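Local coordinates for malonate decarboxylase subunit alpha (Acinetobacter baumannii ATCC 17978, PDB 6MPR), which probably acts as the acyl-carrier-protein transferase subunit of malonate decarboxylase, exchanging acetyl for malonyl on the carrier before decarboxylation, at residues His25-Lys30 with Phe190-Val195; Thr54-Gly59 with His88-Ile93; Pro58-Val63 with Ile155-Leu160; Ser148-Asp153 with Pro182-Pro187. One frame throughout, in Å; residues are numbered along the deposited sequence.

Interaction 1. Residues His25-Lys30 with Phe190-Val195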
loop_
_atom_site.group_PDB
_atom_site.type_symbol
_atom_site.label_atom_id
_atom_site.label_comp_id
_atom_site.label_asym_id
_atom_site.label_seq_id
_atom_site.Cartn_x
_atom_site.Cartn_y
_atom_site.Cartn_z
ATOM N N HIS A 25 8.429 25.950 -15.708
ATOM C CA HIS A 25 9.351 26.765 -16.499
ATOM C C HIS A 25 10.757 26.184 -16.481
ATOM O O HIS A 25 11.462 26.202 -17.497
ATOM C CB HIS A 25 9.387 28.199 -15.982
ATOM C CG HIS A 25 10.267 29.103 -16.790
ATOM N ND1 HIS A 25 11.522 29.492 -16.373
ATOM C CD2 HIS A 25 10.075 29.686 -17.996
ATOM C CE1 HIS A 25 12.064 30.277 -17.286
ATOM N NE2 HIS A 25 11.207 30.411 -18.282
ATOM N N ALA A 26 11.192 25.674 -15.323
ATOM C CA ALA A 26 12.533 25.106 -15.245
ATOM C C ALA A 26 12.659 23.883 -16.144
ATOM O O ALA A 26 13.655 23.727 -16.860
ATOM C CB ALA A 26 12.879 24.759 -13.794
ATOM N N LYS A 27 11.648 23.015 -16.140
ATOM C CA LYS A 27 11.697 21.845 -17.006
ATOM C C LYS A 27 11.688 22.250 -18.472
ATOM O O LYS A 27 12.409 21.665 -19.293
ATOM C CB LYS A 27 10.533 20.902 -16.696
ATOM C CG LYS A 27 10.373 19.777 -17.717
ATOM C CD LYS A 27 9.226 18.833 -17.350
ATOM C CE LYS A 27 9.046 17.792 -18.452
ATOM N NZ LYS A 27 8.126 16.695 -18.062
ATOM N N GLN A 28 10.934 23.294 -18.822
ATOM C CA GLN A 28 10.848 23.663 -20.227
ATOM C C GLN A 28 12.197 24.126 -20.763
ATOM O O GLN A 28 12.533 23.850 -21.916
ATOM C CB GLN A 28 9.789 24.745 -20.440
ATOM C CG GLN A 28 9.473 24.954 -21.915
ATOM C CD GLN A 28 9.235 23.634 -22.633
ATOM O OE1 GLN A 28 8.266 22.927 -22.350
ATOM N NE2 GLN A 28 10.127 23.288 -23.558
ATOM N N LEU A 29 12.992 24.819 -19.938
ATOM C CA LEU A 29 14.286 25.300 -20.415
ATOM C C LEU A 29 15.234 24.144 -20.697
ATOM O O LEU A 29 15.977 24.169 -21.685
ATOM C CB LEU A 29 14.907 26.245 -19.393
ATOM C CG LEU A 29 14.193 27.571 -19.140
ATOM C CD1 LEU A 29 14.979 28.391 -18.137
ATOM C CD2 LEU A 29 14.024 28.341 -20.445
ATOM N N LYS A 30 15.228 23.133 -19.830
ATOM C CA LYS A 30 16.086 21.970 -20.022
ATOM C C LYS A 30 15.682 21.188 -21.265
ATOM O O LYS A 30 16.545 20.768 -22.054
ATOM C CB LYS A 30 16.023 21.083 -18.785
ATOM C CG LYS A 30 16.590 21.760 -17.542
ATOM C CD LYS A 30 16.074 21.033 -16.288
ATOM C CE LYS A 30 16.489 21.760 -15.019
ATOM N NZ LYS A 30 15.968 21.113 -13.775
ATOM N N PHE A 190 3.881 13.906 -13.263
ATOM C CA PHE A 190 2.861 14.871 -12.876
ATOM C C PHE A 190 3.383 15.933 -11.913
ATOM O O PHE A 190 2.601 16.563 -11.197
ATOM C CB PHE A 190 1.653 14.115 -12.320
ATOM C CG PHE A 190 0.956 13.308 -13.379
ATOM C CD1 PHE A 190 1.353 12.007 -13.658
ATOM C CD2 PHE A 190 -0.021 13.884 -14.160
ATOM C CE1 PHE A 190 0.745 11.277 -14.676
ATOM C CE2 PHE A 190 -0.629 13.162 -15.189
ATOM C CZ PHE A 190 -0.243 11.868 -15.442
ATOM N N SER A 191 4.688 16.167 -11.902
ATOM C CA SER A 191 5.237 17.269 -11.119
ATOM C C SER A 191 6.297 18.026 -11.911
ATOM O O SER A 191 7.136 18.698 -11.307
ATOM C CB SER A 191 5.831 16.772 -9.801
ATOM O OG SER A 191 6.807 15.757 -10.048
ATOM N N ASP A 192 6.285 17.912 -13.243
ATOM C CA ASP A 192 7.311 18.500 -14.094
ATOM C C ASP A 192 8.705 17.995 -13.733
ATOM O O ASP A 192 9.687 18.737 -13.800
ATOM C CB ASP A 192 7.224 20.027 -14.060
ATOM C CG ASP A 192 6.056 20.536 -14.884
ATOM O OD1 ASP A 192 6.145 20.495 -16.134
ATOM O OD2 ASP A 192 5.033 20.913 -14.287
ATOM N N GLY A 193 8.789 16.713 -13.329
ATOM C CA GLY A 193 10.037 15.986 -13.370
ATOM C C GLY A 193 10.353 15.582 -14.798
ATOM O O GLY A 193 9.563 15.794 -15.718
ATOM N N ILE A 194 11.535 15.007 -14.995
ATOM C CA ILE A 194 11.975 14.591 -16.327
ATOM C C ILE A 194 12.155 13.074 -16.340
ATOM O O ILE A 194 12.887 12.518 -15.509
ATOM C CB ILE A 194 13.256 15.331 -16.744
ATOM C CG1 ILE A 194 12.961 16.841 -16.787
ATOM C CG2 ILE A 194 13.760 14.800 -18.085
ATOM C CD1 ILE A 194 14.108 17.684 -17.220
ATOM N N VAL A 195 11.471 12.406 -17.270
ATOM C CA VAL A 195 11.404 10.945 -17.326
ATOM C C VAL A 195 12.133 10.512 -18.591
ATOM O O VAL A 195 11.757 10.910 -19.700
ATOM C CB VAL A 195 9.947 10.451 -17.308
ATOM C CG1 VAL A 195 9.833 8.920 -17.499
ATOM C CG2 VAL A 195 9.244 10.868 -15.983
HETATM O O HOH W 1 5.657 18.176 -17.828
#

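Interaction 2. Residues Thr54-Gly59 with His88-Ile93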
loop_
_atom_site.group_PDB
_atom_site.type_symbol
_atom_site.label_atom_id
_atom_site.label_comp_id
_atom_site.label_asym_id
_atom_site.label_seq_id
_atom_site.Cartn_x
_atom_site.Cartn_y
_atom_site.Cartn_z
ATOM N N THR A 54 22.631 17.638 -19.594
ATOM C CA THR A 54 21.764 18.757 -19.937
ATOM C C THR A 54 20.463 18.716 -19.150
ATOM O O THR A 54 19.953 19.761 -18.732
ATOM C CB THR A 54 21.449 18.736 -21.442
ATOM O OG1 THR A 54 22.664 18.701 -22.185
ATOM C CG2 THR A 54 20.626 19.952 -21.854
ATOM N N LEU A 55 19.908 17.520 -18.950
ATOM C CA LEU A 55 18.602 17.363 -18.318
ATOM C C LEU A 55 18.676 17.263 -16.798
ATOM O O LEU A 55 17.689 17.572 -16.113
ATOM C CB LEU A 55 17.904 16.116 -18.868
ATOM C CG LEU A 55 17.558 16.193 -20.353
ATOM C CD1 LEU A 55 16.987 14.883 -20.801
ATOM C CD2 LEU A 55 16.562 17.315 -20.603
ATOM N N ILE A 56 19.796 16.810 -16.261
ATOM C CA ILE A 56 19.972 16.648 -14.819
ATOM C C ILE A 56 20.744 17.845 -14.294
ATOM O O ILE A 56 21.611 18.397 -14.987
ATOM C CB ILE A 56 20.698 15.330 -14.483
ATOM C CG1 ILE A 56 19.982 14.134 -15.118
ATOM C CG2 ILE A 56 20.818 15.141 -12.966
ATOM C CD1 ILE A 56 20.713 12.835 -14.891
ATOM N N THR A 57 20.397 18.285 -13.087
ATOM C CA THR A 57 20.966 19.444 -12.411
ATOM C C THR A 57 21.563 18.991 -11.081
ATOM O O THR A 57 21.010 18.085 -10.448
ATOM C CB THR A 57 19.869 20.499 -12.166
ATOM O OG1 THR A 57 19.144 20.722 -13.384
ATOM C CG2 THR A 57 20.440 21.843 -11.690
ATOM N N PRO A 58 22.660 19.591 -10.623
ATOM C CA PRO A 58 23.201 19.203 -9.314
ATOM C C PRO A 58 22.146 19.331 -8.223
ATOM O O PRO A 58 21.318 20.247 -8.233
ATOM C CB PRO A 58 24.352 20.188 -9.100
ATOM C CG PRO A 58 24.757 20.594 -10.462
ATOM C CD PRO A 58 23.520 20.573 -11.307
ATOM N N GLY A 59 22.178 18.393 -7.271
ATOM C CA GLY A 59 21.190 18.361 -6.209
ATOM C C GLY A 59 19.879 17.692 -6.568
ATOM O O GLY A 59 19.031 17.512 -5.684
ATOM N N HIS A 88 26.858 16.787 -9.811
ATOM C CA HIS A 88 27.361 16.461 -8.484
ATOM C C HIS A 88 26.214 16.614 -7.499
ATOM O O HIS A 88 25.183 17.210 -7.816
ATOM C CB HIS A 88 28.545 17.349 -8.082
ATOM C CG HIS A 88 28.276 18.811 -8.246
ATOM N ND1 HIS A 88 27.681 19.575 -7.266
ATOM C CD2 HIS A 88 28.512 19.648 -9.284
ATOM C CE1 HIS A 88 27.562 20.819 -7.693
ATOM N NE2 HIS A 88 28.059 20.891 -8.914
ATOM N N ASP A 89 26.393 16.035 -6.308
ATOM C CA ASP A 89 25.412 16.127 -5.222
ATOM C C ASP A 89 24.052 15.593 -5.641
ATOM O O ASP A 89 23.012 16.047 -5.147
ATOM C CB ASP A 89 25.281 17.559 -4.702
ATOM C CG ASP A 89 26.518 18.013 -3.964
ATOM O OD1 ASP A 89 26.706 17.582 -2.809
ATOM O OD2 ASP A 89 27.326 18.760 -4.555
ATOM N N LEU A 90 24.049 14.627 -6.554
ATOM C CA LEU A 90 22.808 13.949 -6.894
ATOM C C LEU A 90 22.283 13.185 -5.685
ATOM O O LEU A 90 23.044 12.568 -4.940
ATOM C CB LEU A 90 23.015 12.995 -8.077
ATOM C CG LEU A 90 23.335 13.656 -9.421
ATOM C CD1 LEU A 90 23.194 12.683 -10.574
ATOM C CD2 LEU A 90 22.467 14.912 -9.634
ATOM N N HIS A 91 20.978 13.247 -5.482
ATOM C CA HIS A 91 20.312 12.513 -4.412
ATOM C C HIS A 91 19.660 11.325 -5.103
ATOM O O HIS A 91 18.644 11.473 -5.790
ATOM C CB HIS A 91 19.312 13.413 -3.689
ATOM C CG HIS A 91 18.540 12.742 -2.593
ATOM N ND1 HIS A 91 17.818 13.459 -1.668
ATOM C CD2 HIS A 91 18.356 11.435 -2.282
ATOM C CE1 HIS A 91 17.235 12.626 -0.821
ATOM N NE2 HIS A 91 17.538 11.390 -1.178
ATOM N N MET A 92 20.278 10.154 -4.967
ATOM C CA MET A 92 19.771 8.980 -5.664
ATOM C C MET A 92 18.660 8.339 -4.858
ATOM O O MET A 92 18.746 8.219 -3.628
ATOM C CB MET A 92 20.884 7.961 -5.912
ATOM C CG MET A 92 22.076 8.539 -6.669
ATOM S SD MET A 92 21.639 9.349 -8.232
ATOM C CE MET A 92 20.909 7.958 -9.117
ATOM N N ILE A 93 17.616 7.923 -5.568
ATOM C CA ILE A 93 16.471 7.229 -4.993
ATOM C C ILE A 93 16.358 5.914 -5.742
ATOM O O ILE A 93 16.013 5.899 -6.931
ATOM C CB ILE A 93 15.180 8.051 -5.095
ATOM C CG1 ILE A 93 15.351 9.374 -4.353
ATOM C CG2 ILE A 93 14.004 7.279 -4.484
ATOM C CD1 ILE A 93 14.303 10.423 -4.682
#

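Interaction 3. Residues Pro58-Val63 with Ile155-Leu160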
loop_
_atom_site.group_PDB
_atom_site.type_symbol
_atom_site.label_atom_id
_atom_site.label_comp_id
_atom_site.label_asym_id
_atom_site.label_seq_id
_atom_site.Cartn_x
_atom_site.Cartn_y
_atom_site.Cartn_z
ATOM N N PRO A 58 22.660 19.591 -10.623
ATOM C CA PRO A 58 23.201 19.203 -9.314
ATOM C C PRO A 58 22.146 19.331 -8.223
ATOM O O PRO A 58 21.318 20.247 -8.233
ATOM C CB PRO A 58 24.352 20.188 -9.100
ATOM C CG PRO A 58 24.757 20.594 -10.462
ATOM C CD PRO A 58 23.520 20.573 -11.307
ATOM N N GLY A 59 22.178 18.393 -7.271
ATOM C CA GLY A 59 21.190 18.361 -6.209
ATOM C C GLY A 59 19.879 17.692 -6.568
ATOM O O GLY A 59 19.031 17.512 -5.684
ATOM N N ASP A 60 19.674 17.323 -7.831
ATOM C CA ASP A 60 18.426 16.673 -8.224
ATOM C C ASP A 60 18.211 15.381 -7.453
ATOM O O ASP A 60 19.154 14.617 -7.227
ATOM C CB ASP A 60 18.444 16.338 -9.715
ATOM C CG ASP A 60 17.864 17.431 -10.575
ATOM O OD1 ASP A 60 17.331 18.415 -10.025
ATOM O OD2 ASP A 60 17.925 17.282 -11.812
ATOM N N LYS A 61 16.955 15.122 -7.077
ATOM C CA LYS A 61 16.526 13.771 -6.714
ATOM C C LYS A 61 16.338 12.954 -7.989
ATOM O O LYS A 61 15.484 13.279 -8.817
ATOM C CB LYS A 61 15.229 13.817 -5.907
ATOM C CG LYS A 61 15.364 14.532 -4.572
ATOM C CD LYS A 61 14.029 14.556 -3.830
ATOM C CE LYS A 61 14.102 15.382 -2.552
ATOM N NZ LYS A 61 14.533 16.783 -2.813
ATOM N N VAL A 62 17.116 11.888 -8.141
ATOM C CA VAL A 62 17.146 11.096 -9.368
ATOM C C VAL A 62 16.757 9.689 -8.980
ATOM O O VAL A 62 17.501 9.021 -8.258
ATOM C CB VAL A 62 18.536 11.111 -10.023
ATOM C CG1 VAL A 62 18.550 10.232 -11.278
ATOM C CG2 VAL A 62 18.938 12.563 -10.345
ATOM N N VAL A 63 15.595 9.243 -9.447
ATOM C CA VAL A 63 15.217 7.838 -9.344
ATOM C C VAL A 63 15.924 7.081 -10.457
ATOM O O VAL A 63 15.833 7.464 -11.627
ATOM C CB VAL A 63 13.695 7.682 -9.459
ATOM C CG1 VAL A 63 13.303 6.203 -9.591
ATOM C CG2 VAL A 63 12.995 8.321 -8.243
ATOM N N ILE A 155 9.912 13.946 -3.744
ATOM C CA ILE A 155 9.304 14.096 -5.067
ATOM C C ILE A 155 10.435 14.136 -6.087
ATOM O O ILE A 155 11.340 14.979 -5.973
ATOM C CB ILE A 155 8.413 15.349 -5.143
ATOM C CG1 ILE A 155 7.275 15.251 -4.123
ATOM C CG2 ILE A 155 7.864 15.518 -6.570
ATOM C CD1 ILE A 155 6.387 16.519 -4.044
ATOM N N PRO A 156 10.447 13.242 -7.075
ATOM C CA PRO A 156 11.649 13.083 -7.901
ATOM C C PRO A 156 11.732 14.145 -8.985
ATOM O O PRO A 156 10.728 14.531 -9.592
ATOM C CB PRO A 156 11.483 11.679 -8.500
ATOM C CG PRO A 156 9.991 11.504 -8.589
ATOM C CD PRO A 156 9.426 12.221 -7.370
ATOM N N ASN A 157 12.952 14.628 -9.210
ATOM C CA ASN A 157 13.224 15.568 -10.298
ATOM C C ASN A 157 13.495 14.874 -11.620
ATOM O O ASN A 157 13.216 15.449 -12.688
ATOM C CB ASN A 157 14.434 16.439 -9.962
ATOM C CG ASN A 157 14.239 17.230 -8.700
ATOM O OD1 ASN A 157 14.922 17.008 -7.701
ATOM N ND2 ASN A 157 13.313 18.184 -8.741
ATOM N N VAL A 158 14.058 13.665 -11.569
ATOM C CA VAL A 158 14.451 12.893 -12.742
ATOM C C VAL A 158 14.140 11.432 -12.446
ATOM O O VAL A 158 14.375 10.951 -11.332
ATOM C CB VAL A 158 15.953 13.056 -13.067
ATOM C CG1 VAL A 158 16.348 12.199 -14.282
ATOM C CG2 VAL A 158 16.307 14.535 -13.277
ATOM N N VAL A 159 13.603 10.730 -13.432
ATOM C CA VAL A 159 13.426 9.284 -13.341
ATOM C C VAL A 159 14.101 8.635 -14.542
ATOM O O VAL A 159 13.827 9.008 -15.690
ATOM C CB VAL A 159 11.940 8.895 -13.264
ATOM C CG1 VAL A 159 11.799 7.385 -13.194
ATOM C CG2 VAL A 159 11.277 9.538 -12.035
ATOM N N LEU A 160 14.975 7.661 -14.268
ATOM C CA LEU A 160 15.740 6.912 -15.272
ATOM C C LEU A 160 15.257 5.466 -15.216
ATOM O O LEU A 160 15.534 4.745 -14.248
ATOM C CB LEU A 160 17.240 7.001 -14.993
ATOM C CG LEU A 160 17.836 8.403 -14.863
ATOM C CD1 LEU A 160 19.334 8.292 -14.496
ATOM C CD2 LEU A 160 17.632 9.170 -16.167
HETATM O O HOH W 2 16.217 18.168 -5.359
#

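Interaction 4. Residues Ser148-Asp153 with Pro182-Pro187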
loop_
_atom_site.group_PDB
_atom_site.type_symbol
_atom_site.label_atom_id
_atom_site.label_comp_id
_atom_site.label_asym_id
_atom_site.label_seq_id
_atom_site.Cartn_x
_atom_site.Cartn_y
_atom_site.Cartn_z
ATOM N N SER A 148 6.006 5.511 -1.853
ATOM C CA SER A 148 5.030 6.440 -1.295
ATOM C C SER A 148 5.643 7.803 -1.008
ATOM O O SER A 148 4.936 8.809 -1.067
ATOM C CB SER A 148 4.417 5.858 -0.023
ATOM O OG SER A 148 5.294 6.027 1.078
ATOM N N ARG A 149 6.938 7.854 -0.697
ATOM C CA ARG A 149 7.576 9.133 -0.419
ATOM C C ARG A 149 7.733 9.985 -1.663
ATOM O O ARG A 149 7.952 11.198 -1.538
ATOM C CB ARG A 149 8.938 8.898 0.234
ATOM C CG ARG A 149 8.807 8.252 1.601
ATOM C CD ARG A 149 10.123 8.251 2.339
ATOM N NE ARG A 149 10.505 9.596 2.761
ATOM C CZ ARG A 149 11.683 9.899 3.299
ATOM N NH1 ARG A 149 12.619 8.971 3.435
ATOM N NH2 ARG A 149 11.947 11.144 3.669
ATOM N N LEU A 150 7.606 9.384 -2.854
ATOM C CA LEU A 150 7.732 10.118 -4.109
ATOM C C LEU A 150 6.618 11.141 -4.340
ATOM O O LEU A 150 6.747 11.954 -5.263
ATOM C CB LEU A 150 7.777 9.135 -5.292
ATOM C CG LEU A 150 8.871 8.062 -5.250
ATOM C CD1 LEU A 150 8.765 7.184 -6.497
ATOM C CD2 LEU A 150 10.257 8.672 -5.147
ATOM N N VAL A 151 5.526 11.115 -3.573
ATOM C CA VAL A 151 4.503 12.159 -3.688
ATOM C C VAL A 151 4.427 13.011 -2.427
ATOM O O VAL A 151 3.500 13.819 -2.282
ATOM C CB VAL A 151 3.120 11.588 -4.064
ATOM C CG1 VAL A 151 3.191 10.875 -5.448
ATOM C CG2 VAL A 151 2.576 10.667 -2.974
ATOM N N VAL A 152 5.399 12.879 -1.518
ATOM C CA VAL A 152 5.353 13.625 -0.261
ATOM C C VAL A 152 6.648 14.410 -0.087
ATOM O O VAL A 152 6.689 15.613 -0.369
ATOM C CB VAL A 152 5.091 12.699 0.944
ATOM C CG1 VAL A 152 5.125 13.517 2.256
ATOM C CG2 VAL A 152 3.746 12.002 0.802
ATOM N N ASP A 153 7.725 13.749 0.363
ATOM C CA ASP A 153 8.965 14.457 0.680
ATOM C C ASP A 153 10.173 13.990 -0.124
ATOM O O ASP A 153 11.280 14.483 0.124
ATOM C CB ASP A 153 9.287 14.374 2.190
ATOM C CG ASP A 153 9.299 12.949 2.721
ATOM O OD1 ASP A 153 9.073 12.034 1.913
ATOM O OD2 ASP A 153 9.524 12.757 3.952
ATOM N N PRO A 182 5.743 1.859 -13.217
ATOM C CA PRO A 182 4.610 2.802 -13.146
ATOM C C PRO A 182 4.588 3.600 -11.852
ATOM O O PRO A 182 4.216 4.778 -11.862
ATOM C CB PRO A 182 3.382 1.890 -13.269
ATOM C CG PRO A 182 3.892 0.616 -13.865
ATOM C CD PRO A 182 5.270 0.463 -13.288
ATOM N N ALA A 183 5.009 2.996 -10.738
ATOM C CA ALA A 183 4.996 3.697 -9.457
ATOM C C ALA A 183 6.100 4.739 -9.384
ATOM O O ALA A 183 5.949 5.744 -8.684
ATOM C CB ALA A 183 5.155 2.709 -8.297
ATOM N N LEU A 184 7.221 4.505 -10.075
ATOM C CA LEU A 184 8.333 5.454 -10.053
ATOM C C LEU A 184 8.103 6.611 -11.018
ATOM O O LEU A 184 8.528 7.745 -10.751
ATOM C CB LEU A 184 9.643 4.744 -10.411
ATOM C CG LEU A 184 10.063 3.543 -9.564
ATOM C CD1 LEU A 184 11.318 2.880 -10.140
ATOM C CD2 LEU A 184 10.260 3.938 -8.102
ATOM N N ILE A 185 7.484 6.339 -12.174
ATOM C CA ILE A 185 7.370 7.364 -13.208
ATOM C C ILE A 185 6.258 8.351 -12.899
ATOM O O ILE A 185 6.438 9.562 -13.076
ATOM C CB ILE A 185 7.169 6.700 -14.583
ATOM C CG1 ILE A 185 8.461 5.982 -14.996
ATOM C CG2 ILE A 185 6.756 7.735 -15.627
ATOM C CD1 ILE A 185 8.311 5.125 -16.250
ATOM N N GLU A 186 5.088 7.866 -12.460
ATOM C CA GLU A 186 3.946 8.765 -12.286
ATOM C C GLU A 186 4.260 9.983 -11.424
ATOM O O GLU A 186 3.891 11.096 -11.823
ATOM C CB GLU A 186 2.733 8.003 -11.738
ATOM C CG GLU A 186 1.582 8.943 -11.403
ATOM C CD GLU A 186 0.274 8.228 -11.122
ATOM O OE1 GLU A 186 0.160 7.014 -11.446
ATOM O OE2 GLU A 186 -0.648 8.904 -10.589
ATOM N N PRO A 187 4.927 9.867 -10.265
ATOM C CA PRO A 187 5.192 11.081 -9.467
ATOM C C PRO A 187 5.957 12.160 -10.215
ATOM O O PRO A 187 5.671 13.354 -10.045
ATOM C CB PRO A 187 5.998 10.537 -8.276
ATOM C CG PRO A 187 5.438 9.147 -8.086
ATOM C CD PRO A 187 5.284 8.645 -9.523
#

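Interaction 1. Residues His25-Lys30 with Phe190-Val195
The flat carboxylate of Asp192 lies beside the aliphatic chain of Lys27, with Asp192 OD1 3.7 Å from Lys27 CD. The second flat group is the Gly193 peptide, whose carbonyl oxygen receives the end of the same lysine. The contact lays helix 22-34 against the loop that leads into strand 194-199 of a parallel, Rossmann-like alpha/beta sheet. Lys27 CG is anti to the backbone N (chi1 170°), and the chain beyond it is extended. The methylene groups therefore run past the backbone of Asp192 and Gly193 before the amine is reached. Lys27 NZ donates to Gly193 O over 2.9 Å, and the C=O...N angle of 168° puts it nearly along the C=O axis. A water accepts from Lys27 NZ and donates to Asp192 OD1. It joins two opposite charges that do not touch directly, as Lys27 NZ and Asp192 OD1 are 4.7 Å apart. The stronger charge partner of the amine is Asp220, which forms a salt bridge with it through OD1. Asp220 also accepts from Val195 N through OD2, so one carboxylate holds both the lysine and the start of the strand. Nearer the helix the contact is apolar. Lys27 and Ile194 lie alongside, running opposite ways, with Lys27 CG 4.0 Å from Ile194 CG1. One helical turn on, Lys30 CD meets Ile194 CD1, also at 4.0 Å.

Interaction 2. Residues Thr54-Gly59 with His88-Ile93
Pro58 and His88 meet where two loops feed neighbouring strands of the parallel sheet, the first entering strand 61-64 and the second strand 90-94. The CB corner of Pro58 lies over one face of the His88 ring, offset toward its rim. Pro58 CB is 3.8 Å from the centroid of the His88 ring, 19° off the ring normal, a CH-pi contact. His88 CG lies between its backbone N and carbonyl carbon (chi1 51°), the crowded position, and the ring beyond it comes up to Pro58. The ring is also held from its edge. His88 ND1 donates to Asp89 OD2 over 2.9 Å; OD2 lies close to the ring plane and uses its anti lone pair. This bond helps fix the rotation of the ring whose face meets Pro58. The backbones meet just beside the rings. Gly59 N donates to His88 O over 3.3 Å with a bent N-H...O angle of 146°, and Pro58 CA approaches the same oxygen at 3.2 Å. Gly59 CA makes a further C-H...O contact with Asp89 O at 3.1 Å. Gly59 has a positive phi, where a CB would jam against Pro58 O. On the inner side, Ile56 CG2 packs on Leu90 CD2 at 3.7 Å, the two side chains roughly perpendicular. Strands 61-64 and 90-94 are parallel neighbours with helix 73-79 between them in sequence, a beta-alpha-beta crossover of the Rossmann-like fold.

Interaction 3. Residues Pro58-Val63 with Ile155-Leu160
Val62 and Val63 pair tightly with Val158 and Val159, while the side chains at the Lys61-Asn157 end are looser and meet water. In the tight part the two strands run parallel, their short axes 23° apart. Val63 N donates to Val158 O over 2.8 Å, and Leu160 N donates to Val63 O over the same distance. On one face Val62 and Val158 are flank to flank with a shared direction, and Val62 CG1 reaches Leu160 CD1 at 3.8 Å. On the other face Val63 lies beside Val159, and Val63 CG2 touches Pro156 CB at 3.7 Å. Leu184 of helix 181-189 also packs on Val63. This pair sits inside the eight-stranded parallel sheet of the Rossmann-like domain. Here the second and sixth strands are neighbours: strands three to five lie on one side of this pair, and strands seven, eight and one on the other. Toward the start of the strands the pattern changes. Lys61 O is gripped by two donors, Asn157 N and Val158 N. Asn157 CG is anti to its carbonyl carbon (chi1 -59°), and the amide oxygen beyond it faces the other strand. Asn157 OD1 accepts from Lys61 N at 2.8 Å, in the carbonyl plane and on a lone pair. A water donates to the same OD1 and to Gly59 O, and is held only weakly by Lys61 NZ. Asp60 OD1 lies 3.5 Å from Asn157 CB, while Asp60 OD2 accepts from Thr57 N.

Interaction 4. Residues Ser148-Asp153 with Pro182-Pro187
Leu150 and Pro187 make the central contact. The edge of the proline ring comes against the base of the leucine, with Pro187 CG 3.6 Å from Leu150 CB. Pro187 CB also lies 3.4 Å from Leu150 O, a buried carbonyl that has no hydrogen-bond partner in the model. Val151 adds to this: its CG1 meets Pro187 CG at 3.9 Å. Leu150 also reaches back along helix 181-189, to Leu184 and Ala183. Its CG is anti to the carbonyl carbon (chi1 -56°), and from there Leu150 CD1 touches Leu184 CD2 at 3.9 Å and Ala183 O at 3.8 Å. Pro187 has no N-H to give to Ala183 O, and the helix is kinked at this point. The leucine methyl packs beside that carbonyl. Leu184 O is likewise buried without a partner.

In the next shell, a type I turn from Arg149 to Val152 presents Leu150 and Val151. Val152 N donates to Arg149 O across it. Arg149 holds Asp153 side-on in a two-nitrogen salt bridge: NE donates to OD1, and Arg149 NH2 to Asp153 OD2 over 2.9 Å. This links the first residue of the turn to the residue just after it. Arg149 NH1 is in turn bonded to His141 NE2.

The second subunit lies close by. His319 of that subunit packs on Val151, and its Arg347 forms a salt bridge with Glu186. Within the chain, the contact joins the turn that follows Ser148, on the C-terminal side of helix 143-149, to helix 181-189. Val63 of strand 61-64 packs against both Leu150 and Leu184.

Of the four, interaction 1 closes the longest loop, and the other three are nested inside it. Interactions 2 and 3 start from the same stretch, share Pro58 and Gly59, and have centres about 6 Å apart. Interaction 4 follows interaction 2 along the chain and alternates with interaction 3. Interactions 1, 2 and 3 reach one parallel sheet, where strands 194-199, 158-163, 61-64 and 90-94 lie in that order. The centre of interaction 4, which joins the Arg149-Val152 turn to helix 181-189 over this sheet, is about 11 Å from that of interaction 3. Together they tie distant parts of one Rossmann-like domain, and interactions 1, 3 and 4 also touch the second subunit.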